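Local coordinates for protein thiol transferase (Phanerochaete chrysosporium, PDB 4F0B) that probably acts as a glutathione-dependent thiol transferase of the Ure2p class, and binds oxidized glutathione disulfide, at residues E27-V32 against H94-N99; Q130-H135 against N149-E154; I181-W186 against K204-R209. All coordinates share one frame; numbering follows the deposited sequence. Where two conformers were deposited one is given.

Contact 1: E27-V32 against H94-N99; sequences EELKAV and HFDKEN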
loop_
_atom_site.group_PDB
_atom_site.type_symbol
_atom_site.label_atom_id
_atom_site.label_comp_id
_atom_site.label_asym_id
_atom_site.label_seq_id
_atom_site.Cartn_x
_atom_site.Cartn_y
_atom_site.Cartn_z
ATOM N N GLU A 27 7.459 -19.548 -6.972
ATOM C CA GLU A 27 8.514 -20.556 -6.887
ATOM C C GLU A 27 8.703 -21.092 -5.460
ATOM O O GLU A 27 8.990 -22.279 -5.291
ATOM C CB GLU A 27 9.837 -20.002 -7.441
ATOM C CG GLU A 27 9.849 -19.778 -8.959
ATOM C CD GLU A 27 9.677 -21.074 -9.742
ATOM O OE1 GLU A 27 10.139 -22.164 -9.300
ATOM O OE2 GLU A 27 9.091 -21.040 -10.849
ATOM N N GLU A 28 8.521 -20.256 -4.445
ATOM C CA GLU A 28 8.575 -20.755 -3.065
ATOM C C GLU A 28 7.459 -21.762 -2.816
ATOM O O GLU A 28 7.679 -22.819 -2.206
ATOM C CB GLU A 28 8.482 -19.617 -2.048
ATOM C CG GLU A 28 9.625 -18.577 -2.093
ATOM C CD GLU A 28 10.920 -19.042 -1.425
ATOM O OE1 GLU A 28 11.008 -20.203 -0.976
ATOM O OE2 GLU A 28 11.845 -18.218 -1.382
ATOM N N LEU A 29 6.266 -21.457 -3.344
ATOM C CA LEU A 29 5.133 -22.376 -3.203
ATOM C C LEU A 29 5.394 -23.671 -3.954
ATOM O O LEU A 29 5.149 -24.764 -3.432
ATOM C CB LEU A 29 3.858 -21.708 -3.723
ATOM C CG LEU A 29 3.369 -20.512 -2.908
ATOM C CD1 LEU A 29 2.260 -19.783 -3.676
ATOM C CD2 LEU A 29 2.857 -20.961 -1.532
ATOM N N LYS A 30 5.897 -23.575 -5.181
ATOM C CA LYS A 30 6.202 -24.781 -5.960
ATOM C C LYS A 30 7.200 -25.692 -5.210
ATOM O O LYS A 30 7.048 -26.924 -5.233
ATOM C CB LYS A 30 6.743 -24.420 -7.351
ATOM C CG LYS A 30 5.684 -23.889 -8.347
ATOM C CD LYS A 30 6.326 -23.193 -9.542
ATOM C CE LYS A 30 7.276 -24.109 -10.318
ATOM N NZ LYS A 30 7.763 -23.438 -11.583
ATOM N N ALA A 31 8.193 -25.103 -4.542
ATOM C CA ALA A 31 9.193 -25.913 -3.846
ATOM C C ALA A 31 8.631 -26.634 -2.626
ATOM O O ALA A 31 9.111 -27.719 -2.268
ATOM C CB ALA A 31 10.387 -25.065 -3.449
ATOM N N VAL A 32 7.637 -26.050 -1.979
ATOM C CA VAL A 32 7.030 -26.671 -0.799
ATOM C C VAL A 32 5.868 -27.612 -1.137
ATOM O O VAL A 32 5.797 -28.726 -0.593
ATOM C CB VAL A 32 6.571 -25.590 0.210
ATOM C CG1 VAL A 32 5.631 -26.224 1.280
ATOM C CG2 VAL A 32 7.792 -24.919 0.840
ATOM N N HIS A 94 -4.746 -18.874 -1.237
ATOM C CA HIS A 94 -5.211 -19.935 -2.116
ATOM C C HIS A 94 -4.284 -21.149 -2.214
ATOM O O HIS A 94 -4.752 -22.262 -2.472
ATOM C CB HIS A 94 -5.529 -19.341 -3.479
ATOM C CG HIS A 94 -6.806 -18.571 -3.480
ATOM N ND1 HIS A 94 -6.911 -17.283 -2.982
ATOM C CD2 HIS A 94 -8.057 -18.946 -3.838
ATOM C CE1 HIS A 94 -8.174 -16.897 -3.058
ATOM N NE2 HIS A 94 -8.885 -17.880 -3.590
ATOM N N PHE A 95 -2.993 -20.952 -1.962
ATOM C CA PHE A 95 -2.000 -22.015 -2.158
ATOM C C PHE A 95 -1.075 -22.314 -0.990
ATOM O O PHE A 95 -0.422 -23.350 -0.994
ATOM C CB PHE A 95 -1.150 -21.716 -3.417
ATOM C CG PHE A 95 -1.951 -21.659 -4.688
ATOM C CD1 PHE A 95 -2.359 -22.828 -5.321
ATOM C CD2 PHE A 95 -2.316 -20.430 -5.240
ATOM C CE1 PHE A 95 -3.099 -22.769 -6.493
ATOM C CE2 PHE A 95 -3.063 -20.381 -6.410
ATOM C CZ PHE A 95 -3.447 -21.547 -7.028
ATOM N N ASP A 96 -1.022 -21.463 0.027
ATOM C CA ASP A 96 -0.102 -21.704 1.129
ATOM C C ASP A 96 -0.863 -22.357 2.283
ATOM O O ASP A 96 -1.017 -21.779 3.360
ATOM C CB ASP A 96 0.564 -20.380 1.550
ATOM C CG ASP A 96 1.661 -20.561 2.588
ATOM O OD1 ASP A 96 2.197 -21.681 2.715
ATOM O OD2 ASP A 96 2.020 -19.565 3.244
ATOM N N LYS A 97 -1.331 -23.583 2.031
ATOM C CA LYS A 97 -2.269 -24.238 2.943
ATOM C C LYS A 97 -1.704 -24.562 4.323
ATOM O O LYS A 97 -2.457 -24.681 5.291
ATOM C CB LYS A 97 -2.872 -25.487 2.285
ATOM C CG LYS A 97 -3.915 -25.124 1.211
ATOM C CD LYS A 97 -4.859 -24.015 1.711
ATOM C CE LYS A 97 -5.846 -23.577 0.629
ATOM N NZ LYS A 97 -6.767 -22.489 1.100
ATOM N N GLU A 98 -0.383 -24.674 4.417
ATOM C CA GLU A 98 0.262 -24.911 5.706
ATOM C C GLU A 98 0.901 -23.652 6.279
ATOM O O GLU A 98 1.660 -23.742 7.252
ATOM C CB GLU A 98 1.295 -26.032 5.589
ATOM C CG GLU A 98 0.659 -27.388 5.266
ATOM C CD GLU A 98 1.670 -28.410 4.795
ATOM O OE1 GLU A 98 2.815 -28.397 5.294
ATOM O OE2 GLU A 98 1.325 -29.228 3.913
ATOM N N ASN A 99 0.606 -22.494 5.685
ATOM C CA ASN A 99 1.113 -21.224 6.217
ATOM C C ASN A 99 2.634 -21.233 6.417
ATOM O O ASN A 99 3.170 -20.868 7.470
ATOM C CB ASN A 99 0.351 -20.862 7.499
ATOM C CG ASN A 99 -1.093 -20.472 7.216
ATOM O OD1 ASN A 99 -2.025 -21.193 7.574
ATOM N ND2 ASN A 99 -1.278 -19.353 6.544
#
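Leu-29 makes this junction almost alone, its two methyls divided between Phe-95 and Asp-96. Leu-29 CD1 rests 3.9 Å from Phe-95 CB, while Leu-29 CD2 lies 3.9 Å from Asp-96 CB; the leucine crosses both partners at about a right angle. Its CG stands anti to the carbonyl carbon (chi1 -67°), which carries the fork outward from helix 20-33, and a branched aliphatic residue suits a place where two neighbours must be touched at once. Phe-95 offers its CB here, and its side chain leads away from the leucine and packs on Pro-36. Just beyond lies the end of helix 84-95: Asp-96 leaves helical geometry, centres an inverse gamma turn and opens a type I turn that Asn-99 N closes on Asp-96 O at 2.9 Å. The carboxylate of Asp-96 organises the following loop, OD1 bonding to Ala-100 N and Tyr-33 OH, and OD2 to Phe-101 N and Ser-102 OG. Tyr-33, at the end of helix 20-33, also meets Glu-98 N through its hydroxyl, which gives a polar link between helix and turn beside the leucine contact. No hydrogen bond joins the two segments directly, so their contact is apolar, whereas the buried Asp-96, with four hydrogen-bonding partners, is probably kept in its charged form.

Contact 2: Q130-H135 against N149-E154; sequences QGQANH and NRYLNE. With GDS (oxidized glutathione disulfide), chain D.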
loop_
_atom_site.group_PDB
_atom_site.type_symbol
_atom_site.label_atom_id
_atom_site.label_comp_id
_atom_site.label_asym_id
_atom_site.label_seq_id
_atom_site.Cartn_x
_atom_site.Cartn_y
_atom_site.Cartn_z
ATOM N N GLN A 130 11.254 4.780 -2.955
ATOM C CA GLN A 130 12.448 4.310 -3.636
ATOM C C GLN A 130 12.224 4.361 -5.160
ATOM O O GLN A 130 13.158 4.670 -5.913
ATOM C CB GLN A 130 12.816 2.910 -3.156
ATOM C CG GLN A 130 14.245 2.495 -3.597
ATOM C CD GLN A 130 14.586 1.099 -3.173
ATOM O OE1 GLN A 130 13.986 0.569 -2.236
ATOM N NE2 GLN A 130 15.532 0.492 -3.854
ATOM N N GLY A 131 10.967 4.202 -5.589
ATOM C CA GLY A 131 10.646 4.337 -7.003
ATOM C C GLY A 131 10.859 5.774 -7.474
ATOM O O GLY A 131 11.305 6.001 -8.611
ATOM N N GLN A 132 10.575 6.755 -6.603
ATOM C CA GLN A 132 10.799 8.160 -6.981
ATOM C C GLN A 132 12.289 8.432 -6.985
ATOM O O GLN A 132 12.769 9.191 -7.833
ATOM C CB GLN A 132 10.090 9.133 -6.038
ATOM C CG GLN A 132 8.548 8.961 -5.967
ATOM C CD GLN A 132 7.923 8.534 -7.277
ATOM O OE1 GLN A 132 7.851 9.308 -8.246
ATOM N NE2 GLN A 132 7.474 7.291 -7.320
ATOM N N ALA A 133 13.022 7.866 -6.017
ATOM C CA ALA A 133 14.477 8.023 -6.037
ATOM C C ALA A 133 15.073 7.482 -7.331
ATOM O O ALA A 133 15.895 8.127 -7.963
ATOM C CB ALA A 133 15.101 7.315 -4.836
ATOM N N ASN A 134 14.594 6.308 -7.760
ATOM C CA ASN A 134 15.076 5.758 -9.015
ATOM C C ASN A 134 14.693 6.666 -10.163
ATOM O O ASN A 134 15.511 6.919 -11.059
ATOM C CB ASN A 134 14.445 4.395 -9.244
ATOM C CG ASN A 134 15.105 3.295 -8.428
ATOM O OD1 ASN A 134 16.088 3.520 -7.722
ATOM N ND2 ASN A 134 14.528 2.084 -8.517
ATOM N N HIS A 135 13.463 7.188 -10.135
ATOM C CA HIS A 135 13.074 8.077 -11.236
ATOM C C HIS A 135 14.038 9.271 -11.355
ATOM O O HIS A 135 14.621 9.512 -12.399
ATOM C CB HIS A 135 11.658 8.617 -11.084
ATOM C CG HIS A 135 11.292 9.489 -12.241
ATOM N ND1 HIS A 135 11.037 8.963 -13.490
ATOM C CD2 HIS A 135 11.253 10.837 -12.379
ATOM C CE1 HIS A 135 10.812 9.948 -14.336
ATOM N NE2 HIS A 135 10.947 11.095 -13.693
ATOM N N ASN A 149 17.820 14.252 -3.817
ATOM C CA ASN A 149 18.119 14.194 -2.392
ATOM C C ASN A 149 16.876 13.895 -1.558
ATOM O O ASN A 149 16.927 13.119 -0.598
ATOM C CB ASN A 149 18.781 15.495 -1.941
ATOM C CG ASN A 149 20.160 15.655 -2.520
ATOM O OD1 ASN A 149 20.804 14.673 -2.869
ATOM N ND2 ASN A 149 20.624 16.894 -2.624
ATOM N N ARG A 150 15.749 14.509 -1.896
ATOM C CA ARG A 150 14.536 14.244 -1.112
ATOM C C ARG A 150 14.236 12.750 -1.060
ATOM O O ARG A 150 13.973 12.170 0.006
ATOM C CB ARG A 150 13.323 14.982 -1.698
ATOM C CG ARG A 150 12.002 14.434 -1.192
ATOM C CD ARG A 150 10.848 15.422 -1.508
ATOM N NE ARG A 150 9.539 14.849 -1.221
ATOM C CZ ARG A 150 8.987 14.765 -0.008
ATOM N NH1 ARG A 150 9.618 15.242 1.081
ATOM N NH2 ARG A 150 7.815 14.148 0.110
ATOM N N TYR A 151 14.248 12.111 -2.232
ATOM C CA TYR A 151 13.834 10.701 -2.270
ATOM C C TYR A 151 14.930 9.750 -1.850
ATOM O O TYR A 151 14.597 8.711 -1.280
ATOM C CB TYR A 151 13.173 10.329 -3.629
ATOM C CG TYR A 151 11.908 11.126 -3.805
ATOM C CD1 TYR A 151 10.808 10.858 -2.988
ATOM C CD2 TYR A 151 11.841 12.190 -4.706
ATOM C CE1 TYR A 151 9.652 11.636 -3.057
ATOM C CE2 TYR A 151 10.694 12.970 -4.809
ATOM C CZ TYR A 151 9.610 12.702 -3.977
ATOM O OH TYR A 151 8.473 13.479 -4.046
ATOM N N LEU A 152 16.204 10.087 -2.031
ATOM C CA LEU A 152 17.256 9.287 -1.404
ATOM C C LEU A 152 17.165 9.391 0.123
ATOM O O LEU A 152 17.233 8.353 0.813
ATOM C CB LEU A 152 18.629 9.690 -1.921
ATOM C CG LEU A 152 19.005 9.202 -3.314
ATOM C CD1 LEU A 152 20.366 9.787 -3.705
ATOM C CD2 LEU A 152 19.049 7.677 -3.389
ATOM N N ASN A 153 16.945 10.589 0.649
ATOM C CA ASN A 153 16.843 10.739 2.088
ATOM C C ASN A 153 15.629 10.038 2.652
ATOM O O ASN A 153 15.710 9.416 3.717
ATOM C CB ASN A 153 16.852 12.210 2.481
ATOM C CG ASN A 153 18.241 12.809 2.363
ATOM O OD1 ASN A 153 19.250 12.090 2.342
ATOM N ND2 ASN A 153 18.298 14.126 2.256
ATOM N N GLU A 154 14.485 10.123 1.965
ATOM C CA GLU A 154 13.308 9.422 2.450
ATOM C C GLU A 154 13.505 7.906 2.373
ATOM O O GLU A 154 13.084 7.173 3.291
ATOM C CB GLU A 154 12.058 9.858 1.662
ATOM C CG GLU A 154 10.803 9.118 2.057
ATOM C CD GLU A 154 10.370 9.291 3.505
ATOM O OE1 GLU A 154 10.890 10.178 4.227
ATOM O OE2 GLU A 154 9.514 8.474 3.896
HETATM N N1 GDS D . 1.330 5.062 4.366
HETATM C CA1 GDS D . 0.930 5.787 5.625
HETATM C C1 GDS D . -0.522 5.407 5.966
HETATM O OE1 GDS D . -1.295 5.106 5.010
HETATM O OE2 GDS D . -0.852 5.380 7.180
HETATM C CB1 GDS D . 1.057 7.279 5.416
HETATM C CG1 GDS D . 0.812 8.101 6.721
HETATM C CD1 GDS D . 1.282 9.503 6.539
HETATM O O1 GDS D . 1.817 9.922 5.506
HETATM N N2 GDS D . 1.107 10.280 7.649
HETATM C CA2 GDS D . 1.535 11.667 7.648
HETATM C C2 GDS D . 2.485 11.924 8.811
HETATM O O2 GDS D . 2.310 11.431 9.970
HETATM C CB2 GDS D . 0.376 12.639 7.870
HETATM S SG2 GDS D . -0.929 12.437 6.583
HETATM N N3 GDS D . 3.509 12.774 8.532
HETATM C CA3 GDS D . 4.481 13.178 9.567
HETATM C C3 GDS D . 5.925 12.978 9.189
HETATM O OE3 GDS D . 6.754 13.258 10.073
HETATM O OE4 GDS D . 6.175 12.562 8.049
HETATM N N4 GDS D . 1.509 10.768 2.731
HETATM C CA4 GDS D . 1.724 9.836 1.586
HETATM C C4 GDS D . 0.863 8.616 1.629
HETATM O OE5 GDS D . -0.188 8.628 2.312
HETATM O OE6 GDS D . 1.256 7.690 0.914
HETATM C C5 GDS D . 1.724 12.075 2.572
HETATM O O5 GDS D . 2.063 12.575 1.467
HETATM C CA5 GDS D . 1.498 12.939 3.816
HETATM N N5 GDS D . 2.495 13.996 3.800
HETATM C CB5 GDS D . 0.063 13.482 3.683
HETATM S SG5 GDS D . -0.508 14.300 5.249
HETATM C CA6 GDS D . 6.556 13.945 5.012
HETATM C C6 GDS D . 7.149 14.156 3.624
HETATM O OE7 GDS D . 6.409 13.991 2.635
HETATM O OE8 GDS D . 8.344 14.467 3.561
HETATM N N6 GDS D . 7.616 13.802 6.020
HETATM C CB6 GDS D . 5.649 15.137 5.395
HETATM C CG6 GDS D . 4.354 15.293 4.561
HETATM C CD6 GDS D . 3.402 14.136 4.763
HETATM O O6 GDS D . 3.423 13.374 5.714
#
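Gln-132 lays its CB over one face of the Tyr-151 ring, 3.6 Å from the ring centroid and 15° off the normal, a CH-pi contact. The two side chains run side by side, the chain of the glutamine bends at chi2, and its amide plane stands nearly perpendicular to the ring; NE2 returns to Pro-128 O, while OE1 reaches Tyr-151 OH and Arg-150 NH2 of the second subunit. The other face of Tyr-151 carries Arg-150 CG, 3.9 Å above the ring plane, so the ring is sandwiched. Arg-150 has CG anti to the backbone N (chi1 163°) and an extended chain that takes its guanidinium past the tyrosine hydroxyl, to which NE makes a weak bond, and on to a glutathione disulfide also held by residues of the second subunit, among them Glu-83 and Thr-84: Arg-150 NH1 to OE8 and Arg-150 NH2 to OE7 of the ligand are both 2.9 Å, a paired grip on one carboxylate. Replacing Tyr-151 by an alanine would probably leave Gln-132 OE1 of the second subunit without its hydroxyl mate and open a gap between Gln-132 CB and Arg-150 CG. Next along the helix, Ala-133 is small enough to let the backbones come close: its N lies 3.4 Å from Tyr-151 CB, and its CB 4.2 Å from Leu-152 CD2. The axes of 130-135 and 149-154 thus approach to 8.0 Å and run roughly antiparallel, at 144°; Thr-193 of helix 190-193 packs on Ala-133 and Leu-152, and the second subunit meets Gln-132 and Tyr-151.

Contact 3: I181-W186 against K204-R209; sequences IKIFGW and KAWVER. With GDS (oxidized glutathione disulfide), chain C.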
loop_
_atom_site.group_PDB
_atom_site.type_symbol
_atom_site.label_atom_id
_atom_site.label_comp_id
_atom_site.label_asym_id
_atom_site.label_seq_id
_atom_site.Cartn_x
_atom_site.Cartn_y
_atom_site.Cartn_z
ATOM N N ILE A 181 9.283 -10.960 1.147
ATOM C CA ILE A 181 9.316 -11.055 -0.305
ATOM C C ILE A 181 8.979 -9.712 -0.960
ATOM O O ILE A 181 9.675 -9.264 -1.879
ATOM C CB ILE A 181 8.422 -12.217 -0.805
ATOM C CG1 ILE A 181 9.010 -13.575 -0.371
ATOM C CG2 ILE A 181 8.247 -12.167 -2.337
ATOM C CD1 ILE A 181 8.014 -14.748 -0.500
ATOM N N LYS A 182 7.930 -9.058 -0.475
ATOM C CA LYS A 182 7.529 -7.769 -1.025
ATOM C C LYS A 182 8.640 -6.738 -0.968
ATOM O O LYS A 182 8.953 -6.064 -1.978
ATOM C CB LYS A 182 6.298 -7.236 -0.292
ATOM C CG LYS A 182 5.979 -5.760 -0.626
ATOM C CD LYS A 182 5.598 -5.529 -2.083
ATOM C CE LYS A 182 5.623 -4.009 -2.394
ATOM N NZ LYS A 182 5.574 -3.753 -3.864
ATOM N N ILE A 183 9.270 -6.609 0.199
ATOM C CA ILE A 183 10.295 -5.590 0.337
ATOM C C ILE A 183 11.594 -5.973 -0.363
ATOM O O ILE A 183 12.283 -5.091 -0.902
ATOM C CB ILE A 183 10.557 -5.270 1.815
ATOM C CG1 ILE A 183 9.254 -4.737 2.426
ATOM C CG2 ILE A 183 11.686 -4.225 1.937
ATOM C CD1 ILE A 183 9.294 -4.420 3.937
ATOM N N PHE A 184 11.902 -7.276 -0.368
ATOM C CA PHE A 184 13.126 -7.767 -0.975
ATOM C C PHE A 184 13.289 -7.337 -2.436
ATOM O O PHE A 184 14.388 -7.020 -2.880
ATOM C CB PHE A 184 13.213 -9.294 -0.835
ATOM C CG PHE A 184 14.324 -9.899 -1.634
ATOM C CD1 PHE A 184 15.626 -9.862 -1.149
ATOM C CD2 PHE A 184 14.071 -10.516 -2.865
ATOM C CE1 PHE A 184 16.674 -10.410 -1.896
ATOM C CE2 PHE A 184 15.102 -11.054 -3.604
ATOM C CZ PHE A 184 16.387 -11.013 -3.134
ATOM N N GLY A 185 12.199 -7.306 -3.195
ATOM C CA GLY A 185 12.321 -6.900 -4.591
ATOM C C GLY A 185 12.924 -5.505 -4.762
ATOM O O GLY A 185 13.683 -5.275 -5.732
ATOM N N TRP A 186 12.559 -4.597 -3.839
ATOM C CA TRP A 186 13.143 -3.260 -3.800
ATOM C C TRP A 186 14.518 -3.214 -3.129
ATOM O O TRP A 186 15.440 -2.542 -3.607
ATOM C CB TRP A 186 12.171 -2.284 -3.127
ATOM C CG TRP A 186 11.029 -1.916 -4.023
ATOM C CD1 TRP A 186 9.778 -2.484 -4.048
ATOM C CD2 TRP A 186 11.058 -0.914 -5.018
ATOM N NE1 TRP A 186 9.013 -1.887 -5.045
ATOM C CE2 TRP A 186 9.780 -0.912 -5.653
ATOM C CE3 TRP A 186 12.050 -0.011 -5.455
ATOM C CZ2 TRP A 186 9.454 -0.014 -6.677
ATOM C CZ3 TRP A 186 11.731 0.879 -6.492
ATOM C CH2 TRP A 186 10.430 0.863 -7.091
ATOM N N LYS A 204 21.168 -5.434 5.026
ATOM C CA LYS A 204 22.124 -6.048 4.119
ATOM C C LYS A 204 22.174 -7.571 4.298
ATOM O O LYS A 204 22.112 -8.329 3.303
ATOM C CB LYS A 204 23.516 -5.446 4.331
ATOM C CG LYS A 204 24.537 -5.864 3.267
ATOM C CD LYS A 204 25.946 -5.390 3.644
ATOM C CE LYS A 204 26.948 -5.710 2.520
ATOM N NZ LYS A 204 28.375 -5.398 2.863
ATOM N N ALA A 205 22.270 -8.022 5.550
ATOM C CA ALA A 205 22.359 -9.472 5.813
ATOM C C ALA A 205 21.058 -10.185 5.436
ATOM O O ALA A 205 21.060 -11.363 5.042
ATOM C CB ALA A 205 22.713 -9.736 7.294
ATOM N N TRP A 206 19.951 -9.482 5.580
ATOM C CA TRP A 206 18.632 -10.014 5.215
ATOM C C TRP A 206 18.486 -10.157 3.691
ATOM O O TRP A 206 18.046 -11.210 3.201
ATOM C CB TRP A 206 17.568 -9.136 5.881
ATOM C CG TRP A 206 16.155 -9.245 5.401
ATOM C CD1 TRP A 206 15.163 -10.069 5.878
ATOM C CD2 TRP A 206 15.542 -8.386 4.457
ATOM N NE1 TRP A 206 13.973 -9.778 5.251
ATOM C CE2 TRP A 206 14.181 -8.764 4.356
ATOM C CE3 TRP A 206 16.011 -7.338 3.674
ATOM C CZ2 TRP A 206 13.282 -8.134 3.461
ATOM C CZ3 TRP A 206 15.139 -6.718 2.776
ATOM C CH2 TRP A 206 13.784 -7.107 2.684
ATOM N N VAL A 207 18.938 -9.159 2.931
ATOM C CA VAL A 207 18.970 -9.270 1.478
ATOM C C VAL A 207 19.822 -10.463 1.066
ATOM O O VAL A 207 19.419 -11.252 0.219
ATOM C CB VAL A 207 19.523 -7.970 0.818
ATOM C CG1 VAL A 207 19.843 -8.215 -0.679
ATOM C CG2 VAL A 207 18.509 -6.804 0.986
ATOM N N GLU A 208 20.998 -10.611 1.678
ATOM C CA GLU A 208 21.900 -11.695 1.305
ATOM C C GLU A 208 21.286 -13.072 1.581
ATOM O O GLU A 208 21.389 -13.991 0.718
ATOM C CB GLU A 208 23.214 -11.508 2.031
ATOM C CG GLU A 208 23.986 -10.325 1.469
ATOM C CD GLU A 208 25.237 -9.954 2.255
ATOM O OE1 GLU A 208 25.443 -10.493 3.362
ATOM O OE2 GLU A 208 26.002 -9.095 1.753
ATOM N N ARG A 209 20.630 -13.242 2.732
ATOM C CA ARG A 209 20.094 -14.575 3.027
ATOM C C ARG A 209 18.908 -14.931 2.143
ATOM O O ARG A 209 18.650 -16.127 1.895
ATOM C CB ARG A 209 19.802 -14.793 4.525
ATOM C CG ARG A 209 18.608 -14.049 5.102
ATOM C CD ARG A 209 18.361 -14.399 6.610
ATOM N NE ARG A 209 19.521 -14.004 7.415
ATOM C CZ ARG A 209 19.667 -12.815 8.004
ATOM N NH1 ARG A 209 20.799 -12.545 8.658
ATOM N NH2 ARG A 209 18.702 -11.898 8.000
HETATM N N1 GDS C . 1.562 -0.301 -6.647
HETATM C CA1 GDS C . 1.842 -1.171 -7.834
HETATM C C1 GDS C . 2.174 -2.594 -7.312
HETATM O OE1 GDS C . 2.665 -2.711 -6.168
HETATM O OE2 GDS C . 1.911 -3.553 -8.063
HETATM C CB1 GDS C . 3.066 -0.626 -8.587
HETATM C CG1 GDS C . 3.342 -1.406 -9.885
HETATM C CD1 GDS C . 4.343 -0.635 -10.735
HETATM O O1 GDS C . 4.877 0.419 -10.414
HETATM N N2 GDS C . 4.574 -1.181 -11.975
HETATM C CA2 GDS C . 5.516 -0.596 -12.938
HETATM C C2 GDS C . 4.827 -0.436 -14.275
HETATM O O2 GDS C . 4.072 -1.329 -14.738
HETATM C CB2 GDS C . 6.750 -1.465 -13.167
HETATM S SG2 GDS C . 7.663 -1.887 -11.682
HETATM N N3 GDS C . 5.112 0.715 -14.913
HETATM C CA3 GDS C . 4.532 0.965 -16.236
HETATM C C3 GDS C . 3.883 2.296 -16.339
HETATM O OE3 GDS C . 3.334 2.551 -17.430
HETATM O OE4 GDS C . 3.898 3.068 -15.343
HETATM N N4 GDS C . 6.672 1.961 -8.763
HETATM C CA4 GDS C . 6.277 2.616 -7.528
HETATM C C4 GDS C . 5.652 1.650 -6.467
HETATM O OE5 GDS C . 5.916 0.430 -6.505
HETATM O OE6 GDS C . 4.912 2.192 -5.628
HETATM C C5 GDS C . 7.728 2.416 -9.444
HETATM O O5 GDS C . 8.403 3.398 -9.055
HETATM C CA5 GDS C . 8.071 1.701 -10.739
HETATM N N5 GDS C . 8.513 2.688 -11.753
HETATM C CB5 GDS C . 9.169 0.673 -10.385
HETATM S SG5 GDS C . 9.492 -0.421 -11.763
HETATM C CA6 GDS C . 6.190 5.280 -14.137
HETATM C C6 GDS C . 6.671 6.577 -13.454
HETATM O OE7 GDS C . 6.816 6.574 -12.211
HETATM O OE8 GDS C . 6.831 7.579 -14.195
HETATM N N6 GDS C . 5.219 5.650 -15.164
HETATM C CB6 GDS C . 7.393 4.524 -14.785
HETATM C CG6 GDS C . 8.453 3.928 -13.812
HETATM C CD6 GDS C . 7.850 2.864 -12.941
HETATM O O6 GDS C . 6.847 2.218 -13.200
#
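Trp-206 spans the gap to Ile-183 and Phe-184 in a crossing of two helices of the all-helical C-terminal domain of the glutathione transferase fold. The axes of 181-186 and 204-209 come within 10.5 Å of each other at 101°, a separation that calls for a large side chain. With chi1 at 165° the CG of Trp-206 stands opposite its own backbone N, which carries the far corner of the indole across: Trp-206 CH2 meets the beta-branched CG2 of Ile-183, a compact apolar surface, at 3.6 Å, and lies equally near Phe-184 N. Trp-206 NE1 is satisfied by Asp-180 OD1, which helps to hold the rotation of the ring. One residue on, Val-207 O approaches the edge of the Phe-184 ring, 3.6 Å from CE1, and Val-207 CG1 lies 4.0 Å from the same Phe-184 CE1. The flat phenyl fits beside the valine, which it crosses at about a right angle, and also packs on Ile-24 of helix 20-33. Helix 178-187 also serves the ligand pocket through Lys-182 and Trp-186. Trp-186 NE1 bonds Asn-18 OD1, while Trp-186 CH2 comes within 3.5 Å of CB5 of the glutathione disulfide, the carbon attached to SG5.

In the fold
From the N terminus, helix 20-33 is met by the end of helix 84-95 in contact 1, which closes a loop of 61 residues holding most of the thioredoxin-like sheet. The chain then enters the helical domain, where contact 2 joins helices 109-139 and 145-166 across a short connection, and contact 3 ties helix 178-187 to helix 201-211, closing a connection of 17 residues that holds the short helix 190-193. The three follow in series; none nests or crosses. Contacts 1 and 2 lie on opposite sides of the chain's centre. Contacts 2 and 3 touch: Gln-130 NE2 probably bonds Trp-186 O at 3.0 Å, and Gly-131 packs on the Trp-186 ring beside the ligand pocket.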